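Local structure of putative D-glycero-D-manno-heptose 7-phosphate kinase (Campylobacter jejuni subsp. jejuni, 4N3O) at residues A[193-198]-A[249-253]; A[199-203]-A[310-316]; A[239-243]-A[255-259]; A[280-284]-A[319-323]; A[289-293]-A[305-309]. The protein catalyses the ATP-dependent phosphorylation of D-glycero-alpha-D-manno-heptose 7-phosphate at C-1, an early step toward the GDP-heptose used in capsule polysaccharide biosynthesis. One frame throughout, in Å; residues are numbered along the deposited sequence.

Interaction 1. Residues A[193-198]-A[249-253]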
# COMPACT_ATOMS: atom_id res chain seq x y z
N TRP A 193 10.06 6.34 -9.65
CA TRP A 193 10.57 7.16 -8.57
C TRP A 193 9.77 8.43 -8.40
O TRP A 193 9.76 9.00 -7.31
CB TRP A 193 12.06 7.47 -8.74
CG TRP A 193 12.42 8.38 -9.85
CD1 TRP A 193 12.79 8.04 -11.12
CD2 TRP A 193 12.49 9.80 -9.79
NE1 TRP A 193 13.07 9.17 -11.86
CE2 TRP A 193 12.89 10.27 -11.05
CE3 TRP A 193 12.23 10.73 -8.78
CZ2 TRP A 193 13.06 11.63 -11.33
CZ3 TRP A 193 12.37 12.09 -9.06
CH2 TRP A 193 12.79 12.53 -10.32
N ILE A 194 9.09 8.87 -9.47
CA ILE A 194 8.25 10.06 -9.34
C ILE A 194 7.18 9.76 -8.31
O ILE A 194 7.00 10.52 -7.37
CB ILE A 194 7.58 10.46 -10.67
CG1 ILE A 194 8.61 11.03 -11.63
CG2 ILE A 194 6.51 11.54 -10.44
CD1 ILE A 194 9.10 12.42 -11.24
N ALA A 195 6.52 8.61 -8.48
CA ALA A 195 5.47 8.17 -7.57
C ALA A 195 5.99 8.01 -6.16
O ALA A 195 5.35 8.43 -5.20
CB ALA A 195 4.90 6.84 -8.04
N SER A 196 7.17 7.39 -6.04
CA SER A 196 7.79 7.17 -4.75
C SER A 196 8.09 8.46 -4.06
O SER A 196 7.93 8.57 -2.84
CB SER A 196 9.08 6.37 -4.89
OG SER A 196 8.81 5.09 -5.42
N GLU A 197 8.51 9.46 -4.84
CA GLU A 197 8.87 10.76 -4.29
C GLU A 197 7.59 11.46 -3.86
O GLU A 197 7.54 12.08 -2.79
CB GLU A 197 9.63 11.61 -5.31
CG GLU A 197 10.01 12.98 -4.78
CD GLU A 197 11.01 12.93 -3.63
OE1 GLU A 197 11.68 11.89 -3.46
OE2 GLU A 197 11.14 13.93 -2.91
N LEU A 198 6.54 11.37 -4.68
CA LEU A 198 5.25 11.96 -4.28
C LEU A 198 4.75 11.34 -2.97
O LEU A 198 4.28 12.07 -2.09
CB LEU A 198 4.21 11.79 -5.36
CG LEU A 198 4.14 12.90 -6.40
CD1 LEU A 198 3.19 12.46 -7.50
CD2 LEU A 198 3.66 14.19 -5.74
N ARG A 249 9.02 15.34 -17.88
CA ARG A 249 10.38 15.69 -17.54
C ARG A 249 10.86 15.18 -16.19
O ARG A 249 12.03 15.33 -15.87
CB ARG A 249 10.55 17.22 -17.55
CG ARG A 249 10.50 17.85 -18.92
CD ARG A 249 10.76 19.35 -18.88
NE ARG A 249 10.91 19.90 -20.23
CZ ARG A 249 11.06 21.20 -20.52
NH1 ARG A 249 11.08 22.12 -19.56
NH2 ARG A 249 11.19 21.59 -21.79
N ALA A 250 9.97 14.59 -15.39
CA ALA A 250 10.37 14.16 -14.06
C ALA A 250 10.95 15.37 -13.30
O ALA A 250 11.88 15.24 -12.50
CB ALA A 250 11.37 13.02 -14.13
N ASP A 251 10.39 16.54 -13.55
CA ASP A 251 10.87 17.76 -12.94
C ASP A 251 10.09 17.99 -11.65
O ASP A 251 9.10 18.73 -11.61
CB ASP A 251 10.72 18.92 -13.91
CG ASP A 251 11.15 20.22 -13.33
OD1 ASP A 251 11.60 20.21 -12.15
OD2 ASP A 251 11.05 21.24 -14.03
N PHE A 252 10.59 17.39 -10.58
CA PHE A 252 9.88 17.45 -9.32
C PHE A 252 9.84 18.83 -8.68
O PHE A 252 8.90 19.14 -7.95
CB PHE A 252 10.43 16.42 -8.35
CG PHE A 252 9.38 15.88 -7.47
CD1 PHE A 252 9.01 16.55 -6.32
CD2 PHE A 252 8.70 14.74 -7.84
CE1 PHE A 252 7.98 16.06 -5.54
CE2 PHE A 252 7.68 14.25 -7.07
CZ PHE A 252 7.32 14.91 -5.92
N GLY A 253 10.85 19.66 -8.95
CA GLY A 253 10.88 21.03 -8.41
C GLY A 253 9.74 21.87 -8.98
O GLY A 253 9.09 22.64 -8.26
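Ala-250 opens the contact by pushing its methyl group between two side chains at the start of helix 192-200. Its CB lies 3.6 Å from CZ2 of Trp-193 and 3.7 Å from CD1 of Ile-194. The indole reaches this methyl with its six-membered ring because CG of Trp-193 sits between the backbone N and the carbonyl carbon (chi1 70°). Ile-194 CD1 also lies over one face of that indole, toward its rim, and comes within 3.5 Å of Ala-250 CA. The carbonyl O of Ala-250 makes a weak hydrogen bond to Asn-2 of the second subunit. Asp-251, next in sequence, does not touch helix 192-200 but serves as the N-cap of helix 252-262. Phe-252 then carries the largest share of the contact. CG of Glu-197 stands over the centre of its ring, 3.5 Å from the centroid and 13° off the normal, a CH-pi contact, while Leu-198 brings CD2 to 3.7 Å from CZ of the same ring. The chain of Glu-197 bends at chi2, and its carboxylate plane stands almost perpendicular to the phenyl ring. That carboxylate is gripped elsewhere: OE1 by Arg-8 and Trp-340 of the second subunit, OE2 by Arg-201. One glutamate thus covers an apolar ring with its methylene and joins two chains with its charge. Ala-250, with positive phi, completes a Schellman motif and Asp-251 begins the next helix, the compact connection of a helical hairpin, here laid against helix 192-200 beside the subunit interface.

Interaction 2. Residues A[199-203]-A[310-316]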
# COMPACT_ATOMS: atom_id res chain seq x y z
N GLU A 199 4.84 10.01 -2.85
CA GLU A 199 4.45 9.30 -1.61
C GLU A 199 5.27 9.79 -0.43
O GLU A 199 4.74 9.97 0.67
CB GLU A 199 4.62 7.79 -1.74
CG GLU A 199 3.69 7.17 -2.76
CD GLU A 199 4.16 5.82 -3.33
OE1 GLU A 199 5.11 5.19 -2.80
OE2 GLU A 199 3.56 5.38 -4.34
N ALA A 200 6.57 10.01 -0.64
CA ALA A 200 7.46 10.47 0.45
C ALA A 200 7.07 11.86 0.95
O ALA A 200 7.27 12.18 2.12
CB ALA A 200 8.91 10.45 0.01
N ARG A 201 6.49 12.66 0.05
CA ARG A 201 6.07 14.03 0.34
C ARG A 201 4.63 14.14 0.78
O ARG A 201 4.15 15.24 0.94
CB ARG A 201 6.07 14.86 -0.94
CG ARG A 201 7.31 14.87 -1.80
CD ARG A 201 8.24 15.99 -1.49
NE ARG A 201 9.17 16.18 -2.59
CZ ARG A 201 10.13 17.09 -2.59
NH1 ARG A 201 10.94 17.19 -3.63
NH2 ARG A 201 10.29 17.89 -1.54
N THR A 202 3.90 13.06 0.94
CA THR A 202 2.50 13.25 1.23
C THR A 202 1.93 12.47 2.40
O THR A 202 2.37 11.38 2.72
CB THR A 202 1.63 12.99 -0.05
OG1 THR A 202 1.85 11.68 -0.55
CG2 THR A 202 1.99 13.96 -1.17
N VAL A 203 0.93 13.08 3.04
CA VAL A 203 0.22 12.49 4.15
C VAL A 203 -1.28 12.61 3.89
O VAL A 203 -1.77 13.67 3.54
CB VAL A 203 0.53 13.22 5.46
CG1 VAL A 203 -0.37 12.70 6.58
CG2 VAL A 203 1.99 13.06 5.82
N PRO A 310 9.83 15.34 3.45
CA PRO A 310 10.01 13.98 3.94
C PRO A 310 10.76 13.89 5.28
O PRO A 310 10.42 13.05 6.10
CB PRO A 310 10.80 13.32 2.83
CG PRO A 310 10.34 14.05 1.60
CD PRO A 310 10.23 15.48 2.04
N THR A 311 11.73 14.75 5.52
CA THR A 311 12.44 14.69 6.81
C THR A 311 11.59 15.21 7.97
O THR A 311 12.06 15.28 9.10
CB THR A 311 13.75 15.47 6.79
OG1 THR A 311 13.47 16.87 6.69
CG2 THR A 311 14.60 15.05 5.61
N LYS A 312 10.35 15.60 7.69
CA LYS A 312 9.45 16.12 8.73
C LYS A 312 8.17 15.31 8.81
O LYS A 312 7.35 15.51 9.70
CB LYS A 312 9.03 17.54 8.37
CG LYS A 312 10.13 18.57 8.21
CD LYS A 312 10.39 19.36 9.47
CE LYS A 312 11.14 20.64 9.10
NZ LYS A 312 11.29 21.56 10.25
N LYS A 313 7.99 14.39 7.87
CA LYS A 313 6.76 13.64 7.77
C LYS A 313 6.44 12.82 9.01
O LYS A 313 5.27 12.71 9.39
CB LYS A 313 6.79 12.75 6.53
CG LYS A 313 5.59 11.84 6.37
CD LYS A 313 5.57 11.25 4.97
CE LYS A 313 4.50 10.20 4.82
NZ LYS A 313 4.52 9.60 3.46
N TYR A 314 7.46 12.24 9.65
CA TYR A 314 7.17 11.42 10.81
C TYR A 314 6.56 12.25 11.93
O TYR A 314 5.56 11.84 12.53
CB TYR A 314 8.39 10.67 11.31
CG TYR A 314 8.07 9.88 12.55
CD1 TYR A 314 7.45 8.64 12.47
CD2 TYR A 314 8.35 10.39 13.80
CE1 TYR A 314 7.13 7.92 13.62
CE2 TYR A 314 8.04 9.69 14.95
CZ TYR A 314 7.43 8.45 14.85
OH TYR A 314 7.14 7.76 16.01
N ASN A 315 7.16 13.41 12.21
CA ASN A 315 6.64 14.29 13.25
C ASN A 315 5.24 14.82 12.89
O ASN A 315 4.42 15.01 13.76
CB ASN A 315 7.64 15.40 13.63
CG ASN A 315 8.83 14.88 14.48
OD1 ASN A 315 8.65 14.08 15.40
ND2 ASN A 315 10.04 15.35 14.16
N LEU A 316 4.96 15.05 11.62
CA LEU A 316 3.62 15.48 11.21
C LEU A 316 2.62 14.36 11.51
O LEU A 316 1.58 14.58 12.12
CB LEU A 316 3.60 15.83 9.74
CG LEU A 316 2.25 16.11 9.08
CD1 LEU A 316 1.42 17.09 9.89
CD2 LEU A 316 2.51 16.63 7.67
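Lys-313 stretches its fully extended side chain across to the junction between helix 192-200 and strand 202-206, where its ammonium group meets two backbone carbonyls. NZ donates to O of Thr-202 at 2.9 Å, tilted 22° from that carbonyl's plane, and makes a weaker bond to O of Glu-199 at 2.8 Å. With CG anti to the backbone N (chi1 176°), the chain leads straight from the first turn of helix 313-320 to these oxygens. On the way, its CD passes 3.4 Å from O of Ala-200. The two bonds bridge the last turn of one helix and the first residue of the strand; the positive charge probably also suits the carbonyl-rich end of helix 192-200. Pro-310 fills the neighbouring space, with CG 3.6 Å from O of Ala-200 and CD 4.1 Å from CD of Arg-201. Farther along, Val-203 runs past Lys-313 in the opposite direction, its CG2 lying 3.8 Å from the lysine CG and 4.1 Å from CD2 of Leu-316. Arg-8 and Tyr-107 of the second subunit pack on Pro-310 and Lys-313. Helix 313-320 follows strand 303-308 and leads to strand 326-327, with strand 202-206 lying between those two in the sheet: this is the split beta-alpha-beta unit of a ferredoxin-like fold, as in the C-terminal domains of GHMP kinases.

Interaction 3. Residues A[239-243]-A[255-259]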
# COMPACT_ATOMS: atom_id res chain seq x y z
N ASP A 239 -1.47 25.87 -17.14
CA ASP A 239 -1.05 25.06 -16.00
C ASP A 239 -1.09 23.57 -16.34
O ASP A 239 -0.26 22.81 -15.86
CB ASP A 239 -1.89 25.36 -14.76
CG ASP A 239 -1.56 26.72 -14.15
OD1 ASP A 239 -0.36 27.09 -14.13
OD2 ASP A 239 -2.49 27.41 -13.68
N ALA A 240 -2.04 23.18 -17.19
CA ALA A 240 -2.18 21.79 -17.63
C ALA A 240 -0.97 21.36 -18.45
O ALA A 240 -0.30 20.39 -18.10
CB ALA A 240 -3.46 21.62 -18.45
N ILE A 241 -0.69 22.05 -19.55
CA ILE A 241 0.47 21.68 -20.37
C ILE A 241 1.78 21.77 -19.56
O ILE A 241 2.72 21.02 -19.80
CB ILE A 241 0.57 22.49 -21.68
CG1 ILE A 241 0.57 24.00 -21.40
CG2 ILE A 241 -0.57 22.11 -22.62
CD1 ILE A 241 0.40 24.87 -22.63
N LYS A 242 1.81 22.67 -18.59
CA LYS A 242 2.99 22.84 -17.78
C LYS A 242 3.15 21.64 -16.86
O LYS A 242 4.27 21.18 -16.64
CB LYS A 242 2.92 24.15 -16.99
CG LYS A 242 4.25 24.60 -16.42
CD LYS A 242 4.14 25.90 -15.62
CE LYS A 242 3.68 27.06 -16.49
NZ LYS A 242 3.69 28.35 -15.74
N MSE A 243 2.03 21.12 -16.35
CA MSE A 243 2.04 19.95 -15.47
C MSE A 243 2.35 18.69 -16.25
O MSE A 243 2.97 17.80 -15.71
CB MSE A 243 0.73 19.79 -14.72
CG MSE A 243 0.88 18.95 -13.45
SE MSE A 243 -0.85 19.02 -12.49
CE MSE A 243 -0.88 20.91 -11.95
N LEU A 255 7.03 20.48 -10.50
CA LEU A 255 5.78 19.78 -10.23
C LEU A 255 5.22 20.23 -8.88
O LEU A 255 4.05 20.58 -8.77
CB LEU A 255 6.01 18.29 -10.22
CG LEU A 255 4.78 17.47 -9.85
CD1 LEU A 255 3.76 17.55 -10.97
CD2 LEU A 255 5.18 16.03 -9.57
N ALA A 256 6.08 20.22 -7.87
CA ALA A 256 5.68 20.62 -6.52
C ALA A 256 5.12 22.03 -6.58
O ALA A 256 4.09 22.33 -5.99
CB ALA A 256 6.87 20.58 -5.58
N GLN A 257 5.82 22.87 -7.32
CA GLN A 257 5.46 24.27 -7.49
C GLN A 257 4.07 24.45 -8.11
O GLN A 257 3.26 25.22 -7.59
CB GLN A 257 6.54 24.93 -8.36
CG GLN A 257 6.45 26.43 -8.55
CD GLN A 257 7.66 26.97 -9.31
OE1 GLN A 257 8.33 26.25 -10.05
NE2 GLN A 257 7.94 28.26 -9.12
N ILE A 258 3.79 23.73 -9.19
CA ILE A 258 2.50 23.85 -9.89
C ILE A 258 1.35 23.19 -9.13
O ILE A 258 0.21 23.65 -9.18
CB ILE A 258 2.57 23.29 -11.31
CG1 ILE A 258 3.71 23.96 -12.07
CG2 ILE A 258 1.27 23.54 -12.06
CD1 ILE A 258 4.00 23.30 -13.39
N LEU A 259 1.63 22.10 -8.45
CA LEU A 259 0.60 21.49 -7.64
C LEU A 259 0.30 22.50 -6.55
O LEU A 259 -0.86 22.85 -6.33
CB LEU A 259 1.06 20.14 -7.07
CG LEU A 259 1.22 19.02 -8.11
CD1 LEU A 259 1.85 17.76 -7.52
CD2 LEU A 259 -0.12 18.69 -8.73
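The carboxylate of Asp-239 is the flat group that meets the opposite helix, and it does so loosely: OD1 lies 4.4 Å from CG2 of Ile-258. The same methyl group is also 4.2 Å from the backbone O of Asp-239. Ile-258 is the centre of the contact, and its two branches part company. CD1 goes to the aliphatic stem of Lys-242, 3.3 Å from CG in tight packing, while CG2 reaches CE of the selenomethionine Met-243 at 3.4 Å. The bend at chi3 of Met-243 (-68°) turns the terminal methyl back along Ile-258. Its selenium lies 3.8 Å from CD2 of Leu-259, the two side chains crossing at nearly a right angle, and its CG touches CD1 of Leu-255. The segments 239-243 and 255-259 run nearly antiparallel, at 155° with axes 10.4 Å apart, as in a helical hairpin. Beneath them, Met-243 and Leu-259 rest on Ala-18 of strand 6-21, and Met-243 also packs on Tyr-34 and Leu-36 of strand 31-40. The chemistry is that of dispersion and close fit, with Lys-242 lending its methylenes at the solvent edge, so the pair is held by shape and not by directional bonds.

Interaction 4. Residues A[280-284]-A[319-323]; sequences RIYKL and ALRKE
Arg-280 and Glu-323 meet at the outer edge of this contact in a salt bridge, NH2 to OE2 3.1 Å. The hydrogen bond within it is weak, bent to 144° at the hydrogen, and the guanidinium and carboxylate planes stand 57° apart. OE1 of Glu-323 lies in the guanidinium plane, at its edge, 3.3 Å from the same NH2 of Arg-280. Below the charges, Leu-284 holds the middle: its CD1 presses against OE1 of Glu-323 at 3.3 Å, and its CD2 touches CD2 of Leu-320 at 3.7 Å and CB of Ala-319 at 4.2 Å. With chi1 at 167°, CG of Leu-284 points away from its own backbone N and carries both methyls across the groove between the helices. Ile-281 adds a deeper layer, with CD1 4.2 Å from CG of Glu-323 and CG2 near CD2 of Leu-320. Helices 276-287 and 313-320 are the two helices that lie side by side on one face of the four-stranded antiparallel sheet in the ferredoxin-like C-terminal domain of this GHMP kinase. The sheet supports the apolar layer: Leu-320 rests on Val-203, Phe-306 and Val-327, and Ile-281 on Tyr-205 and Met-304. Glu-323 closes a type I beta turn that begins at Leu-320, which brings its side chain back over the groove. Its side chain also touches Tyr-205. Arg-280 has its stronger partner in Glu-277, whose carboxylate forms a salt bridge with NH1, while NH2 meets Glu-323.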
# COMPACT_ATOMS: atom_id res chain seq x y z
N ARG A 280 -8.22 24.62 12.06
CA ARG A 280 -7.31 24.36 13.15
C ARG A 280 -6.38 23.20 12.76
O ARG A 280 -5.20 23.23 13.04
CB ARG A 280 -8.06 24.01 14.44
CG ARG A 280 -7.29 24.42 15.70
CD ARG A 280 -7.75 23.76 16.99
NE ARG A 280 -7.03 22.50 17.28
CZ ARG A 280 -7.51 21.26 17.09
NH1 ARG A 280 -8.72 21.07 16.61
NH2 ARG A 280 -6.77 20.22 17.41
N ILE A 281 -6.94 22.18 12.10
CA ILE A 281 -6.15 21.02 11.68
C ILE A 281 -5.13 21.42 10.63
O ILE A 281 -3.97 21.01 10.72
CB ILE A 281 -7.05 19.86 11.18
CG1 ILE A 281 -7.89 19.30 12.34
CG2 ILE A 281 -6.22 18.73 10.58
CD1 ILE A 281 -7.08 18.66 13.45
N TYR A 282 -5.54 22.24 9.66
CA TYR A 282 -4.63 22.77 8.64
C TYR A 282 -3.47 23.49 9.33
O TYR A 282 -2.30 23.22 9.05
CB TYR A 282 -5.37 23.73 7.71
CG TYR A 282 -4.51 24.33 6.62
CD1 TYR A 282 -4.31 23.66 5.40
CD2 TYR A 282 -3.91 25.58 6.78
CE1 TYR A 282 -3.52 24.21 4.40
CE2 TYR A 282 -3.12 26.14 5.79
CZ TYR A 282 -2.93 25.46 4.60
OH TYR A 282 -2.14 26.03 3.62
N LYS A 283 -3.80 24.41 10.23
CA LYS A 283 -2.82 25.15 11.02
C LYS A 283 -1.83 24.20 11.70
O LYS A 283 -0.62 24.38 11.62
CB LYS A 283 -3.56 25.92 12.12
CG LYS A 283 -2.68 26.62 13.15
CD LYS A 283 -3.46 26.94 14.43
CE LYS A 283 -4.75 27.73 14.21
NZ LYS A 283 -4.53 29.06 13.57
N LEU A 284 -2.37 23.20 12.38
CA LEU A 284 -1.55 22.22 13.09
C LEU A 284 -0.60 21.48 12.15
O LEU A 284 0.52 21.16 12.52
CB LEU A 284 -2.46 21.25 13.84
CG LEU A 284 -1.90 19.94 14.42
CD1 LEU A 284 -2.96 19.25 15.26
CD2 LEU A 284 -1.45 18.98 13.34
N ALA A 319 1.91 14.17 15.22
CA ALA A 319 0.99 15.16 15.75
C ALA A 319 -0.45 14.79 15.34
O ALA A 319 -1.35 14.76 16.17
CB ALA A 319 1.36 16.57 15.29
N LEU A 320 -0.64 14.43 14.07
CA LEU A 320 -1.98 14.06 13.61
C LEU A 320 -2.58 12.84 14.34
O LEU A 320 -3.78 12.84 14.64
CB LEU A 320 -2.00 13.84 12.09
CG LEU A 320 -1.80 15.09 11.20
CD1 LEU A 320 -1.78 14.67 9.76
CD2 LEU A 320 -2.89 16.14 11.40
N ARG A 321 -1.77 11.83 14.66
CA ARG A 321 -2.31 10.65 15.37
C ARG A 321 -2.92 10.97 16.75
O ARG A 321 -3.62 10.13 17.32
CB ARG A 321 -1.26 9.54 15.56
CG ARG A 321 -0.66 8.92 14.31
CD ARG A 321 -0.01 7.57 14.65
NE ARG A 321 1.00 7.11 13.69
CZ ARG A 321 0.75 6.58 12.49
NH1 ARG A 321 -0.49 6.47 12.04
NH2 ARG A 321 1.77 6.19 11.72
N LYS A 322 -2.64 12.16 17.29
CA LYS A 322 -3.17 12.56 18.60
C LYS A 322 -4.52 13.23 18.47
O LYS A 322 -5.15 13.56 19.47
CB LYS A 322 -2.21 13.52 19.30
CG LYS A 322 -0.88 12.89 19.61
CD LYS A 322 0.11 13.87 20.18
CE LYS A 322 1.46 13.18 20.37
NZ LYS A 322 2.57 14.14 20.56
N GLU A 323 -4.95 13.42 17.24
CA GLU A 323 -6.23 14.05 16.98
C GLU A 323 -7.29 12.99 16.76
O GLU A 323 -6.97 11.79 16.71
CB GLU A 323 -6.10 15.00 15.80
CG GLU A 323 -5.07 16.11 16.04
CD GLU A 323 -5.46 17.06 17.18
OE1 GLU A 323 -4.58 17.77 17.71
OE2 GLU A 323 -6.66 17.09 17.55

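Interaction 5. Residues A[289-293]-A[305-309]; sequences GAYSG and FFFVD
The carbonyl O of Phe-307 is approached by three groups of strand 290-296. Tyr-291 N donates a nearly straight hydrogen bond to it (2.9 Å, 166°), Ala-290 CA adds a CA-H...O contact at 3.3 Å, and the Tyr-291 ring lies with one face toward it. The second strand bond runs from Phe-307 N to O of Ser-292 at 2.8 Å, and the same Ser-292 O lies at the edge of the Phe-306 ring, in its plane. Ala-290 pairs with Val-308 and Gly-293 with Phe-306, both antiparallel non-hydrogen-bonded pairs; between them Tyr-291 and Ser-292 share Phe-307, a slip in register consistent with a beta bulge. Tyr-291, its first torsion near +60° (chi1 57°), folds its ring over the partner strand. CB of Phe-307 lies 4.0 Å from the ring centroid, 27° off the normal, in a CH-pi contact. The hydroxyl OH of Tyr-291 meets the edge of the Phe-307 ring at CD2, 3.4 Å away. On the opposite face of the sheet, Phe-306 brings CD1 to 4.1 Å from CB of Ala-290 and 3.9 Å from CA of Gly-293, where glycine's bare backbone leaves room for the ring. Gly-289 completes the Schellman motif ending helix 276-287 and turns the chain into the hairpin. Ala-290, Phe-306 and Val-308 face helices 276-287 and 313-320, Ser-292 and Phe-307 turn to Trp-263 on the other side, and strand 202-206 bonds to the far edge of strand 303-308.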
# COMPACT_ATOMS: atom_id res chain seq x y z
N GLY A 289 5.35 20.89 9.73
CA GLY A 289 6.08 20.39 8.57
C GLY A 289 5.37 20.42 7.24
O GLY A 289 6.02 20.49 6.20
N ALA A 290 4.05 20.37 7.24
CA ALA A 290 3.32 20.45 5.97
C ALA A 290 3.52 21.86 5.41
O ALA A 290 3.67 22.82 6.18
CB ALA A 290 1.84 20.16 6.16
N TYR A 291 3.56 21.98 4.09
CA TYR A 291 3.70 23.29 3.44
C TYR A 291 2.56 23.53 2.45
O TYR A 291 2.53 24.54 1.76
CB TYR A 291 5.06 23.44 2.74
CG TYR A 291 5.40 22.40 1.69
CD1 TYR A 291 4.93 22.51 0.37
CD2 TYR A 291 6.22 21.33 2.00
CE1 TYR A 291 5.26 21.56 -0.59
CE2 TYR A 291 6.56 20.37 1.05
CZ TYR A 291 6.08 20.49 -0.25
OH TYR A 291 6.43 19.53 -1.18
N SER A 292 1.61 22.60 2.42
CA SER A 292 0.49 22.71 1.49
C SER A 292 -0.47 21.55 1.74
O SER A 292 -0.04 20.45 2.07
CB SER A 292 1.00 22.67 0.04
OG SER A 292 -0.06 22.78 -0.89
N GLY A 293 -1.76 21.81 1.58
CA GLY A 293 -2.77 20.78 1.76
C GLY A 293 -4.12 21.19 1.20
O GLY A 293 -4.38 22.38 1.00
N PHE A 305 -5.28 16.19 2.48
CA PHE A 305 -4.15 15.62 1.80
C PHE A 305 -3.08 16.67 1.89
O PHE A 305 -3.31 17.81 1.51
CB PHE A 305 -4.58 15.32 0.37
CG PHE A 305 -3.50 14.86 -0.51
CD1 PHE A 305 -2.77 13.72 -0.21
CD2 PHE A 305 -3.26 15.50 -1.71
CE1 PHE A 305 -1.77 13.27 -1.05
CE2 PHE A 305 -2.26 15.06 -2.56
CZ PHE A 305 -1.52 13.94 -2.23
N PHE A 306 -1.93 16.32 2.45
CA PHE A 306 -0.84 17.30 2.62
C PHE A 306 0.44 16.97 1.88
O PHE A 306 0.73 15.82 1.56
CB PHE A 306 -0.43 17.42 4.10
CG PHE A 306 -1.54 17.79 5.04
CD1 PHE A 306 -1.97 19.09 5.13
CD2 PHE A 306 -2.09 16.85 5.88
CE1 PHE A 306 -2.96 19.45 6.01
CE2 PHE A 306 -3.10 17.20 6.77
CZ PHE A 306 -3.53 18.50 6.84
N PHE A 307 1.19 18.03 1.61
CA PHE A 307 2.53 17.97 1.04
C PHE A 307 3.45 18.37 2.19
O PHE A 307 3.24 19.40 2.83
CB PHE A 307 2.71 18.90 -0.13
CG PHE A 307 2.51 18.25 -1.45
CD1 PHE A 307 1.28 17.74 -1.80
CD2 PHE A 307 3.56 18.17 -2.36
CE1 PHE A 307 1.09 17.13 -3.03
CE2 PHE A 307 3.39 17.57 -3.58
CZ PHE A 307 2.15 17.05 -3.92
N VAL A 308 4.44 17.54 2.46
CA VAL A 308 5.36 17.76 3.56
C VAL A 308 6.78 17.39 3.19
O VAL A 308 7.03 16.59 2.30
CB VAL A 308 4.97 16.87 4.77
CG1 VAL A 308 5.15 15.40 4.43
CG2 VAL A 308 5.80 17.23 5.99
N ASP A 309 7.72 18.01 3.87
CA ASP A 309 9.10 17.67 3.67
C ASP A 309 9.26 16.25 4.24
O ASP A 309 8.85 15.98 5.38
CB ASP A 309 9.95 18.66 4.44
CG ASP A 309 11.40 18.31 4.39
OD1 ASP A 309 11.88 17.77 3.37
OD2 ASP A 309 12.07 18.62 5.39

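In the fold
Interactions 2, 4 and 5 build one ferredoxin-like unit. Interaction 5 is its buried hairpin, held by backbone bonds; interaction 4 joins its two helices over a partly buried groove, apolar below and charged at the rim; interaction 2 ties helix 313-320 to the helix-strand junction through a lysine on carbonyls. Interactions 1 and 3 share helix 252-262 and are buried and mainly apolar. Interactions 1 and 2 share helix 192-200 and both touch the second subunit, unlike the other three. Phe-307 of interaction 5 is a meeting point, its CZ lying 3.7 Å from Leu-198 CD2 of interaction 1 and likewise from Leu-259 CD1 of interaction 3.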